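Long-range contacts in lectin-like protein (Entamoeba histolytica HM-1:IMSS-A, PDB 5ZBT), which is of unknown function but, as the legume lectin-like domain of an ERGIC-53-like membrane protein, may bind D-mannose: residues A[96-101]-A[222-227]; A[83-88]-A[168-173]; A[110-115]-A[123-128]; A[134-139]-A[182-187]. All coordinates share one frame; numbering follows the deposited sequence.

Contact 1: residues A[96-101]-A[222-227]; sequences GGMGVW and YRVQSL
Tyr222 lays its ring against the start of the strand 97-103, with the peptide of Gly97 over one face and the side chain of Met98 beside it. The Gly97 carbonyl carbon and oxygen sit above this face, the oxygen offset toward the rim and 4.0 Å from CE2 of Tyr222. With CG of Tyr222 opposite its own carbonyl carbon (chi1 -76°), the ring runs along the glycines and carries its hydroxyl to the Gly96-Gly97 peptide. There OH of Tyr222 comes within 3.2 Å of Gly97 N, but at an angle too poor for a hydrogen bond; the hydroxyl is paired instead with the backbone oxygen of Gly95, just ahead of the strand.

The side chains of Met98 and Tyr222 run antiparallel alongside each other. CG of Met98 approaches CD1 of Tyr222 obliquely at 3.6 Å, and SD lies 5.2 Å from the ring centroid and 61° off the ring normal, an oblique Met-aromatic contact. A bend at the last torsion takes the methyl group onward to Val224, where CE of Met98 is 4.2 Å from CG2 of Val224. Leu84 and Ala212 also touch Met98. The two strands belong to different sheets, and their axes pass 8.8 Å apart at 45°. Such side-chain packing without backbone pairing is characteristic of the interior of the legume-lectin beta-sandwich.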
loop_
_atom_site.group_PDB
_atom_site.type_symbol
_atom_site.label_atom_id
_atom_site.label_comp_id
_atom_site.label_asym_id
_atom_site.label_seq_id
_atom_site.Cartn_x
_atom_site.Cartn_y
_atom_site.Cartn_z
ATOM N N GLY A 96 2.631 8.356 11.407
ATOM C CA GLY A 96 1.919 8.227 10.149
ATOM C C GLY A 96 1.635 6.786 9.760
ATOM O O GLY A 96 1.489 5.889 10.600
ATOM N N GLY A 97 1.536 6.570 8.453
ATOM C CA GLY A 97 1.304 5.241 7.922
ATOM C C GLY A 97 1.360 5.245 6.409
ATOM O O GLY A 97 1.617 6.267 5.777
ATOM N N MET A 98 1.067 4.085 5.843
ATOM C CA MET A 98 1.183 3.796 4.422
ATOM C C MET A 98 -0.126 3.206 3.926
ATOM O O MET A 98 -0.787 2.462 4.648
ATOM C CB MET A 98 2.268 2.757 4.157
ATOM C CG MET A 98 3.563 3.241 3.603
ATOM S SD MET A 98 4.544 1.746 3.308
ATOM C CE MET A 98 3.728 1.173 1.819
ATOM N N GLY A 99 -0.468 3.484 2.683
ATOM C CA GLY A 99 -1.631 2.874 2.064
ATOM C C GLY A 99 -1.301 2.263 0.722
ATOM O O GLY A 99 -0.524 2.823 -0.057
ATOM N N VAL A 100 -1.893 1.103 0.458
ATOM C CA VAL A 100 -1.929 0.530 -0.879
ATOM C C VAL A 100 -3.382 0.529 -1.337
ATOM O O VAL A 100 -4.283 0.162 -0.576
ATOM C CB VAL A 100 -1.318 -0.876 -0.919
ATOM C CG1 VAL A 100 -1.316 -1.414 -2.386
ATOM C CG2 VAL A 100 0.081 -0.842 -0.351
ATOM N N TRP A 101 -3.614 0.961 -2.561
ATOM C CA TRP A 101 -4.949 1.350 -2.971
ATOM C C TRP A 101 -5.331 0.625 -4.249
ATOM O O TRP A 101 -4.525 0.522 -5.172
ATOM C CB TRP A 101 -5.026 2.866 -3.192
ATOM C CG TRP A 101 -4.697 3.729 -1.984
ATOM C CD1 TRP A 101 -3.445 4.040 -1.492
ATOM C CD2 TRP A 101 -5.639 4.432 -1.157
ATOM N NE1 TRP A 101 -3.564 4.883 -0.408
ATOM C CE2 TRP A 101 -4.898 5.137 -0.183
ATOM C CE3 TRP A 101 -7.045 4.531 -1.148
ATOM C CZ2 TRP A 101 -5.515 5.926 0.793
ATOM C CZ3 TRP A 101 -7.655 5.323 -0.177
ATOM C CH2 TRP A 101 -6.885 6.008 0.778
ATOM N N TYR A 222 9.110 6.902 4.845
ATOM C CA TYR A 222 8.472 5.748 4.219
ATOM C C TYR A 222 9.088 5.507 2.854
ATOM O O TYR A 222 9.233 6.439 2.053
ATOM C CB TYR A 222 6.960 5.939 4.098
ATOM C CG TYR A 222 6.254 5.742 5.426
ATOM C CD1 TYR A 222 6.012 4.465 5.929
ATOM C CD2 TYR A 222 5.858 6.835 6.190
ATOM C CE1 TYR A 222 5.387 4.285 7.161
ATOM C CE2 TYR A 222 5.221 6.668 7.422
ATOM C CZ TYR A 222 4.998 5.399 7.894
ATOM O OH TYR A 222 4.382 5.253 9.094
ATOM N N ARG A 223 9.518 4.269 2.617
ATOM C CA ARG A 223 10.179 3.944 1.362
ATOM C C ARG A 223 9.844 2.503 1.020
ATOM O O ARG A 223 9.489 1.701 1.891
ATOM C CB ARG A 223 11.701 4.199 1.451
ATOM C CG ARG A 223 12.001 5.409 2.354
ATOM C CD ARG A 223 13.377 5.594 2.799
ATOM N NE ARG A 223 13.955 4.388 3.354
ATOM C CZ ARG A 223 15.264 4.216 3.405
ATOM N NH1 ARG A 223 16.042 5.188 2.950
ATOM N NH2 ARG A 223 15.787 3.102 3.896
ATOM N N VAL A 224 9.937 2.187 -0.269
ATOM C CA VAL A 224 9.491 0.903 -0.797
ATOM C C VAL A 224 10.636 0.283 -1.592
ATOM O O VAL A 224 11.189 0.922 -2.495
ATOM C CB VAL A 224 8.225 1.077 -1.659
ATOM C CG1 VAL A 224 7.986 -0.130 -2.526
ATOM C CG2 VAL A 224 7.038 1.330 -0.756
ATOM N N GLN A 225 11.006 -0.949 -1.238
ATOM C CA GLN A 225 12.100 -1.625 -1.925
ATOM C C GLN A 225 11.679 -2.183 -3.275
ATOM O O GLN A 225 12.452 -2.125 -4.235
ATOM C CB GLN A 225 12.639 -2.758 -1.066
ATOM C CG GLN A 225 13.476 -2.294 0.075
ATOM C CD GLN A 225 14.833 -2.941 0.062
ATOM O OE1 GLN A 225 14.980 -4.098 0.471
ATOM N NE2 GLN A 225 15.843 -2.200 -0.416
ATOM N N SER A 226 10.487 -2.768 -3.358
ATOM C CA SER A 226 10.053 -3.432 -4.581
ATOM C C SER A 226 8.566 -3.719 -4.499
ATOM O O SER A 226 7.975 -3.775 -3.414
ATOM C CB SER A 226 10.807 -4.740 -4.822
ATOM O OG SER A 226 10.592 -5.619 -3.741
ATOM N N LEU A 227 7.978 -3.916 -5.671
ATOM C CA LEU A 227 6.592 -4.330 -5.797
ATOM C C LEU A 227 6.541 -5.398 -6.881
ATOM O O LEU A 227 6.968 -5.154 -8.020
ATOM C CB LEU A 227 5.696 -3.137 -6.135
ATOM C CG LEU A 227 4.229 -3.460 -6.426
ATOM C CD1 LEU A 227 3.500 -4.019 -5.184
ATOM C CD2 LEU A 227 3.554 -2.203 -6.921
#

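Contact 2: residues A[83-88]-A[168-173]; sequences QLKLNI and GAVLRI
Strands 83-86 and 170-173 run antiparallel at 164°, Leu84 and Leu171 forming a hydrogen-bonded pair flanked by the non-hydrogen-bonded pairs Gln83-Arg172 and Lys85-Val170. The bond from Leu84 N to Leu171 O (3.0 Å) lies in the carbonyl plane, whereas the return bond from Leu171 N reaches Leu84 O from a position tilted out of that plane. Beyond the regular pairing, Leu86 N donates to Ala169 O at 2.7 Å, almost in line with the carbonyl bond. Gly168 follows closely, its CA 3.1 Å from Leu86 O.

Leu84 and Leu171 point to the buried face, where their CB atoms are 4.4 Å apart and both side chains meet Val100 of the other sheet. On the other face Val170 spreads its methyl groups between two neighbours: CG1 touches Gln83 CB at 3.8 Å, and CG2 meets Lys85 CG at 3.9 Å. Gln83 and Arg172 extend in parallel from neighbouring strands, with amide and guanidinium planes 80° apart. A bend in Arg172 (chi3 -36°) brings NH1 within 3.5 Å of Gln83 NE2, near the guanidinium plane. These two donors share an acceptor, OE2 of Glu81, which links them through a hydrogen bond and a salt bridge; NH2 of Arg172 bonds Asn192. One apolar face turned inward and one more polar, partly exposed face are characteristic of a sheet in a lectin beta-sandwich.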
loop_
_atom_site.group_PDB
_atom_site.type_symbol
_atom_site.label_atom_id
_atom_site.label_comp_id
_atom_site.label_asym_id
_atom_site.label_seq_id
_atom_site.Cartn_x
_atom_site.Cartn_y
_atom_site.Cartn_z
ATOM N N GLN A 83 3.084 -8.183 -3.799
ATOM C CA GLN A 83 4.077 -8.198 -2.725
ATOM C C GLN A 83 4.785 -6.853 -2.695
ATOM O O GLN A 83 5.500 -6.499 -3.637
ATOM C CB GLN A 83 5.095 -9.320 -2.922
ATOM C CG GLN A 83 4.533 -10.720 -2.750
ATOM C CD GLN A 83 5.505 -11.771 -3.215
ATOM O OE1 GLN A 83 6.693 -11.507 -3.312
ATOM N NE2 GLN A 83 5.006 -12.958 -3.531
ATOM N N LEU A 84 4.592 -6.106 -1.623
ATOM C CA LEU A 84 5.185 -4.787 -1.474
ATOM C C LEU A 84 6.222 -4.863 -0.363
ATOM O O LEU A 84 5.870 -5.008 0.812
ATOM C CB LEU A 84 4.117 -3.745 -1.156
ATOM C CG LEU A 84 4.642 -2.310 -1.127
ATOM C CD1 LEU A 84 4.943 -1.847 -2.555
ATOM C CD2 LEU A 84 3.644 -1.412 -0.493
ATOM N N LYS A 85 7.495 -4.778 -0.726
ATOM C CA LYS A 85 8.561 -4.881 0.251
ATOM C C LYS A 85 8.896 -3.496 0.807
ATOM O O LYS A 85 9.170 -2.558 0.051
ATOM C CB LYS A 85 9.783 -5.540 -0.378
ATOM C CG LYS A 85 10.868 -5.905 0.620
ATOM C CD LYS A 85 11.934 -6.775 -0.016
ATOM C CE LYS A 85 13.103 -6.914 0.926
ATOM N NZ LYS A 85 13.996 -8.036 0.539
ATOM N N LEU A 86 8.886 -3.389 2.128
ATOM C CA LEU A 86 8.973 -2.133 2.865
ATOM C C LEU A 86 10.399 -1.825 3.295
ATOM O O LEU A 86 11.169 -2.722 3.648
ATOM C CB LEU A 86 8.096 -2.198 4.115
ATOM C CG LEU A 86 6.610 -1.854 4.073
ATOM C CD1 LEU A 86 5.978 -2.303 2.798
ATOM C CD2 LEU A 86 5.941 -2.533 5.245
ATOM N N ASN A 87 10.734 -0.530 3.298
ATOM C CA ASN A 87 11.994 -0.016 3.857
ATOM C C ASN A 87 11.643 1.284 4.591
ATOM O O ASN A 87 11.675 2.369 4.000
ATOM C CB ASN A 87 13.025 0.205 2.752
ATOM C CG ASN A 87 14.408 0.570 3.284
ATOM O OD1 ASN A 87 14.621 0.685 4.489
ATOM N ND2 ASN A 87 15.355 0.761 2.371
ATOM N N ILE A 88 11.274 1.171 5.867
ATOM C CA ILE A 88 10.761 2.299 6.649
ATOM C C ILE A 88 11.796 2.681 7.708
ATOM O O ILE A 88 12.265 1.823 8.463
ATOM C CB ILE A 88 9.401 1.966 7.293
ATOM C CG1 ILE A 88 8.351 1.642 6.229
ATOM C CG2 ILE A 88 8.883 3.131 8.136
ATOM C CD1 ILE A 88 7.099 1.001 6.814
ATOM N N GLY A 168 13.381 -5.805 5.596
ATOM C CA GLY A 168 12.236 -5.311 4.865
ATOM C C GLY A 168 11.040 -6.239 4.904
ATOM O O GLY A 168 11.025 -7.284 4.238
ATOM N N ALA A 169 10.035 -5.866 5.697
ATOM C CA ALA A 169 8.785 -6.604 5.712
ATOM C C ALA A 169 8.124 -6.533 4.337
ATOM O O ALA A 169 8.362 -5.609 3.550
ATOM C CB ALA A 169 7.853 -6.047 6.791
ATOM N N VAL A 170 7.291 -7.531 4.051
ATOM C CA VAL A 170 6.609 -7.662 2.773
ATOM C C VAL A 170 5.117 -7.728 3.058
ATOM O O VAL A 170 4.646 -8.664 3.720
ATOM C CB VAL A 170 7.080 -8.901 2.010
ATOM C CG1 VAL A 170 6.379 -9.005 0.663
ATOM C CG2 VAL A 170 8.599 -8.847 1.849
ATOM N N LEU A 171 4.378 -6.719 2.596
ATOM C CA LEU A 171 2.926 -6.740 2.657
ATOM C C LEU A 171 2.391 -7.589 1.511
ATOM O O LEU A 171 2.745 -7.364 0.347
ATOM C CB LEU A 171 2.376 -5.311 2.588
ATOM C CG LEU A 171 0.871 -5.156 2.355
ATOM C CD1 LEU A 171 0.081 -5.606 3.590
ATOM C CD2 LEU A 171 0.511 -3.706 1.969
ATOM N N ARG A 172 1.554 -8.577 1.831
ATOM C CA ARG A 172 1.069 -9.526 0.830
ATOM C C ARG A 172 -0.435 -9.348 0.635
ATOM O O ARG A 172 -1.213 -9.504 1.583
ATOM C CB ARG A 172 1.406 -10.969 1.222
ATOM C CG ARG A 172 1.096 -12.008 0.133
ATOM C CD ARG A 172 1.323 -13.471 0.575
ATOM N NE ARG A 172 2.464 -13.619 1.478
ATOM C CZ ARG A 172 3.735 -13.566 1.100
ATOM N NH1 ARG A 172 4.054 -13.397 -0.179
ATOM N NH2 ARG A 172 4.690 -13.667 2.010
ATOM N N ILE A 173 -0.838 -9.035 -0.593
ATOM C CA ILE A 173 -2.232 -8.802 -0.958
ATOM C C ILE A 173 -2.628 -9.859 -1.986
ATOM O O ILE A 173 -2.123 -9.850 -3.115
ATOM C CB ILE A 173 -2.435 -7.383 -1.513
ATOM C CG1 ILE A 173 -2.133 -6.336 -0.437
ATOM C CG2 ILE A 173 -3.844 -7.203 -2.081
ATOM C CD1 ILE A 173 -1.685 -5.016 -1.008
#

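Contact 3: residues A[110-115]-A[123-128]; sequences GDLFGA and GIFINF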
loop_
_atom_site.group_PDB
_atom_site.type_symbol
_atom_site.label_atom_id
_atom_site.label_comp_id
_atom_site.label_asym_id
_atom_site.label_seq_id
_atom_site.Cartn_x
_atom_site.Cartn_y
_atom_site.Cartn_z
ATOM N N GLY A 110 -5.089 13.989 -0.053
ATOM C CA GLY A 110 -6.026 14.152 1.043
ATOM C C GLY A 110 -5.387 13.796 2.362
ATOM O O GLY A 110 -4.165 13.664 2.472
ATOM N N ASP A 111 -6.232 13.609 3.364
ATOM C CA ASP A 111 -5.764 13.383 4.726
ATOM C C ASP A 111 -5.769 11.915 5.136
ATOM O O ASP A 111 -5.340 11.595 6.251
ATOM C CB ASP A 111 -6.617 14.213 5.688
ATOM C CG ASP A 111 -6.636 15.680 5.301
ATOM O OD1 ASP A 111 -5.584 16.190 4.834
ATOM O OD2 ASP A 111 -7.701 16.315 5.426
ATOM N N LEU A 112 -6.219 11.015 4.258
ATOM C CA LEU A 112 -6.302 9.587 4.560
ATOM C C LEU A 112 -4.998 8.937 4.114
ATOM O O LEU A 112 -4.890 8.438 2.997
ATOM C CB LEU A 112 -7.507 8.977 3.853
ATOM C CG LEU A 112 -7.896 7.524 4.122
ATOM C CD1 LEU A 112 -7.851 7.214 5.633
ATOM C CD2 LEU A 112 -9.301 7.244 3.545
ATOM N N PHE A 113 -3.993 8.940 4.995
ATOM C CA PHE A 113 -2.646 8.463 4.657
ATOM C C PHE A 113 -2.165 9.047 3.330
ATOM O O PHE A 113 -1.652 8.330 2.466
ATOM C CB PHE A 113 -2.585 6.932 4.602
ATOM C CG PHE A 113 -3.037 6.265 5.858
ATOM C CD1 PHE A 113 -2.186 6.140 6.937
ATOM C CD2 PHE A 113 -4.330 5.775 5.967
ATOM C CE1 PHE A 113 -2.615 5.541 8.107
ATOM C CE2 PHE A 113 -4.758 5.175 7.146
ATOM C CZ PHE A 113 -3.895 5.056 8.205
ATOM N N GLY A 114 -2.350 10.360 3.156
ATOM C CA GLY A 114 -1.933 11.045 1.947
ATOM C C GLY A 114 -2.990 11.188 0.864
ATOM O O GLY A 114 -2.873 12.085 0.025
ATOM N N ALA A 115 -4.025 10.351 0.854
ATOM C CA ALA A 115 -5.017 10.370 -0.219
ATOM C C ALA A 115 -6.372 10.871 0.272
ATOM O O ALA A 115 -6.617 11.028 1.471
ATOM C CB ALA A 115 -5.171 8.982 -0.843
ATOM N N GLY A 123 -8.775 0.500 0.260
ATOM C CA GLY A 123 -7.537 0.987 0.834
ATOM C C GLY A 123 -7.033 -0.018 1.858
ATOM O O GLY A 123 -7.790 -0.469 2.726
ATOM N N ILE A 124 -5.761 -0.381 1.723
ATOM C CA ILE A 124 -5.062 -1.249 2.672
ATOM C C ILE A 124 -4.025 -0.384 3.372
ATOM O O ILE A 124 -3.126 0.169 2.719
ATOM C CB ILE A 124 -4.410 -2.456 1.971
ATOM C CG1 ILE A 124 -5.442 -3.174 1.108
ATOM C CG2 ILE A 124 -3.813 -3.426 2.959
ATOM C CD1 ILE A 124 -4.875 -3.730 -0.155
ATOM N N PHE A 125 -4.148 -0.254 4.695
ATOM C CA PHE A 125 -3.372 0.713 5.459
ATOM C C PHE A 125 -2.533 0.009 6.514
ATOM O O PHE A 125 -3.002 -0.921 7.180
ATOM C CB PHE A 125 -4.284 1.754 6.135
ATOM C CG PHE A 125 -5.301 2.376 5.206
ATOM C CD1 PHE A 125 -4.914 2.915 3.985
ATOM C CD2 PHE A 125 -6.638 2.414 5.550
ATOM C CE1 PHE A 125 -5.847 3.493 3.125
ATOM C CE2 PHE A 125 -7.584 2.978 4.690
ATOM C CZ PHE A 125 -7.178 3.523 3.479
ATOM N N ILE A 126 -1.289 0.459 6.654
ATOM C CA ILE A 126 -0.432 0.109 7.777
ATOM C C ILE A 126 -0.262 1.373 8.599
ATOM O O ILE A 126 0.281 2.369 8.104
ATOM C CB ILE A 126 0.934 -0.429 7.323
ATOM C CG1 ILE A 126 0.778 -1.566 6.306
ATOM C CG2 ILE A 126 1.754 -0.879 8.540
ATOM C CD1 ILE A 126 2.131 -2.120 5.792
ATOM N N ASN A 127 -0.736 1.356 9.839
ATOM C CA ASN A 127 -0.757 2.562 10.661
ATOM C C ASN A 127 0.141 2.395 11.879
ATOM O O ASN A 127 -0.012 1.429 12.634
ATOM C CB ASN A 127 -2.175 2.892 11.100
ATOM C CG ASN A 127 -2.206 4.067 12.036
ATOM O OD1 ASN A 127 -1.987 5.189 11.616
ATOM N ND2 ASN A 127 -2.437 3.815 13.318
ATOM N N PHE A 128 1.086 3.334 12.057
ATOM C CA PHE A 128 1.932 3.426 13.249
ATOM C C PHE A 128 1.514 4.544 14.203
ATOM O O PHE A 128 1.864 4.486 15.391
ATOM C CB PHE A 128 3.407 3.668 12.865
ATOM C CG PHE A 128 4.040 2.550 12.086
ATOM C CD1 PHE A 128 3.882 2.474 10.703
ATOM C CD2 PHE A 128 4.809 1.590 12.728
ATOM C CE1 PHE A 128 4.470 1.446 9.977
ATOM C CE2 PHE A 128 5.412 0.557 12.015
ATOM C CZ PHE A 128 5.243 0.476 10.636
#
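An offset aromatic stack joins the loop between strands 97-103 and 122-127 to the outer face of a legume-lectin sandwich sheet. Phe113, in a type I' turn from Leu112 to Ala115, places its ring against that of Phe125 on the strand, with centroids 4.7 Å apart and planes inclined by 26°. The overlap is partial: CD2 of Phe113 stands above the rim of the Phe125 ring, and CE2 comes over the same face to 3.4 Å from CG of Phe125. The opposite face of Phe125 is backed by the carbonyl carbon of Gly123, sandwiching the ring between its own strand and the loop. The first torsion of Phe125 (chi1 -49°) sets CG opposite the carbonyl carbon and directs the ring back over Gly123.

Leu112 crosses Phe125 at about a right angle, its CG 4.1 Å from CZ of Phe125. Trp101 of the adjoining strand adds an edge-to-face contact with Phe125, so the aromatic cluster reaches a second strand of the sheet. Ala115 N to Leu112 O (3.0 Å) closes the turn, with Leu112 N bonded in return to Ala115 O; Phe113 O, hydrogen-bonded to Ser211 OG, ties it to the sheet. At the far edge of Phe113 stands Asn127, whose ND2 is engaged by the backbone oxygen of Glu129; the Asn127 amide plane is turned 70° from the ring, and OD1 of Asn127 lies near the ring plane, 3.6 Å from CE1 of Phe113.

Contact 4: residues A[134-139]-A[182-187]; sequences PMISVL and LIIEIM
Val138 and Ile184 reach toward each other tip to tip, CG2 of Val138 meeting CG1 of Ile184 at 3.8 Å. The latter branch lies opposite the carbonyl carbon of Ile184 (chi1 -46°), which puts CG2 of the same residue on the side of Ile136. There the two isoleucines cross at a slant, and their CG2 methyl groups are 4.2 Å apart. Ile136 thus divides its branches between two partners: CG2 faces Ile184, while the extended arm ending in CD1 passes on to Ile186, 4.0 Å from CD1 of Ile186. At the other end, CG1 of Val138 touches CD2 of Leu182 more loosely at 4.4 Å. All five side chains are buried and apolar, and dispersion between methyl and methylene groups carries the contact.

No backbone hydrogen bond spans the segments, whose strand axes run nearly antiparallel at 160° with a closest approach of 9.4 Å, the spacing of two facing sheets. Strand 135-142 lies between 122-127 and 153-158 in one sheet, and 181-188 between 170-176 and 191-198 in the other; from the latter pair Leu171, Ile173, Ile196 and Ile198 extend the same hydrophobic layer. Beside Ile136, the Cys157-Cys195 disulfide links 153-158 to 191-198 across the sheets.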
loop_
_atom_site.group_PDB
_atom_site.type_symbol
_atom_site.label_atom_id
_atom_site.label_comp_id
_atom_site.label_asym_id
_atom_site.label_seq_id
_atom_site.Cartn_x
_atom_site.Cartn_y
_atom_site.Cartn_z
ATOM N N PRO A 134 2.019 -1.619 15.216
ATOM C CA PRO A 134 1.330 -1.183 13.998
ATOM C C PRO A 134 0.092 -2.027 13.719
ATOM O O PRO A 134 0.030 -3.228 14.014
ATOM C CB PRO A 134 2.389 -1.351 12.903
ATOM C CG PRO A 134 3.456 -2.192 13.503
ATOM C CD PRO A 134 3.436 -1.913 14.971
ATOM N N MET A 135 -0.917 -1.356 13.182
ATOM C CA MET A 135 -2.175 -1.964 12.794
ATOM C C MET A 135 -2.247 -2.017 11.277
ATOM O O MET A 135 -1.770 -1.112 10.592
ATOM C CB MET A 135 -3.368 -1.167 13.336
ATOM C CG MET A 135 -3.543 -1.298 14.837
ATOM S SD MET A 135 -5.233 -1.515 15.418
ATOM C CE MET A 135 -5.691 -3.109 14.761
ATOM N N ILE A 136 -2.825 -3.087 10.760
ATOM C CA ILE A 136 -3.154 -3.194 9.352
ATOM C C ILE A 136 -4.670 -3.163 9.264
ATOM O O ILE A 136 -5.348 -3.824 10.058
ATOM C CB ILE A 136 -2.549 -4.465 8.734
ATOM C CG1 ILE A 136 -1.020 -4.330 8.698
ATOM C CG2 ILE A 136 -3.077 -4.691 7.335
ATOM C CD1 ILE A 136 -0.286 -5.586 8.248
ATOM N N SER A 137 -5.197 -2.342 8.356
ATOM C CA SER A 137 -6.628 -2.161 8.171
ATOM C C SER A 137 -6.966 -2.276 6.696
ATOM O O SER A 137 -6.134 -2.006 5.826
ATOM C CB SER A 137 -7.104 -0.805 8.665
ATOM O OG SER A 137 -6.374 -0.408 9.809
ATOM N N VAL A 138 -8.195 -2.692 6.418
ATOM C CA VAL A 138 -8.752 -2.660 5.077
ATOM C C VAL A 138 -10.050 -1.880 5.153
ATOM O O VAL A 138 -10.874 -2.119 6.042
ATOM C CB VAL A 138 -8.988 -4.063 4.500
ATOM C CG1 VAL A 138 -9.653 -3.948 3.155
ATOM C CG2 VAL A 138 -7.656 -4.819 4.368
ATOM N N LEU A 139 -10.212 -0.932 4.234
ATOM C CA LEU A 139 -11.341 -0.016 4.222
ATOM C C LEU A 139 -11.897 -0.004 2.808
ATOM O O LEU A 139 -11.287 0.586 1.914
ATOM C CB LEU A 139 -10.900 1.382 4.638
ATOM C CG LEU A 139 -11.975 2.286 5.222
ATOM C CD1 LEU A 139 -12.730 1.511 6.237
ATOM C CD2 LEU A 139 -11.332 3.467 5.888
ATOM N N LEU A 182 -10.436 -11.878 -0.583
ATOM C CA LEU A 182 -9.230 -11.082 -0.426
ATOM C C LEU A 182 -8.515 -11.515 0.849
ATOM O O LEU A 182 -9.146 -11.681 1.895
ATOM C CB LEU A 182 -9.566 -9.594 -0.382
ATOM C CG LEU A 182 -8.391 -8.656 -0.152
ATOM C CD1 LEU A 182 -7.648 -8.473 -1.450
ATOM C CD2 LEU A 182 -8.874 -7.327 0.386
ATOM N N ILE A 183 -7.206 -11.708 0.756
ATOM C CA ILE A 183 -6.392 -12.146 1.883
ATOM C C ILE A 183 -5.209 -11.200 2.002
ATOM O O ILE A 183 -4.516 -10.946 1.012
ATOM C CB ILE A 183 -5.918 -13.605 1.718
ATOM C CG1 ILE A 183 -7.127 -14.529 1.532
ATOM C CG2 ILE A 183 -5.098 -14.046 2.914
ATOM C CD1 ILE A 183 -6.777 -15.994 1.462
ATOM N N ILE A 184 -5.026 -10.634 3.196
ATOM C CA ILE A 184 -3.881 -9.797 3.537
ATOM C C ILE A 184 -3.009 -10.577 4.507
ATOM O O ILE A 184 -3.498 -11.071 5.532
ATOM C CB ILE A 184 -4.304 -8.461 4.176
ATOM C CG1 ILE A 184 -5.450 -7.797 3.400
ATOM C CG2 ILE A 184 -3.113 -7.528 4.287
ATOM C CD1 ILE A 184 -5.101 -7.378 2.010
ATOM N N GLU A 185 -1.724 -10.685 4.182
ATOM C CA GLU A 185 -0.716 -11.253 5.054
ATOM C C GLU A 185 0.457 -10.294 5.084
ATOM O O GLU A 185 0.569 -9.408 4.236
ATOM C CB GLU A 185 -0.261 -12.640 4.567
ATOM C CG GLU A 185 -1.376 -13.669 4.607
ATOM C CD GLU A 185 -1.157 -14.847 3.684
ATOM O OE1 GLU A 185 -0.108 -14.895 2.993
ATOM O OE2 GLU A 185 -2.036 -15.737 3.665
ATOM N N ILE A 186 1.334 -10.462 6.063
ATOM C CA ILE A 186 2.565 -9.685 6.082
ATOM C C ILE A 186 3.712 -10.579 6.536
ATOM O O ILE A 186 3.589 -11.312 7.521
ATOM C CB ILE A 186 2.455 -8.411 6.946
ATOM C CG1 ILE A 186 3.703 -7.543 6.726
ATOM C CG2 ILE A 186 2.291 -8.731 8.410
ATOM C CD1 ILE A 186 3.455 -6.057 6.839
ATOM N N MET A 187 4.801 -10.561 5.772
ATOM C CA MET A 187 5.990 -11.353 6.061
ATOM C C MET A 187 6.952 -10.496 6.872
ATOM O O MET A 187 7.502 -9.513 6.365
ATOM C CB MET A 187 6.647 -11.852 4.770
ATOM C CG MET A 187 7.699 -12.958 5.007
ATOM S SD MET A 187 9.236 -12.381 5.809
ATOM C CE MET A 187 9.755 -11.116 4.653
#

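In the fold
From the N terminus, strand 80-90 supplies the first half of contact 2 and strand 97-103 the first half of contact 1. Contact 3 closes a short loop on strand 122-127, nested inside the spans of both, and contact 4 opens after it on strand 135-142. Residues 168-173 then close contact 2 before 182-187 close contact 4, so these two cross; contact 1 closes last, at 222-227, crossing contact 2 and enclosing contacts 3 and 4. Contacts 1 and 4 join the two sheets of the sandwich, their centres about 13 Å apart. Contact 2 pairs strands within one sheet, and contact 3 fastens a loop onto the other.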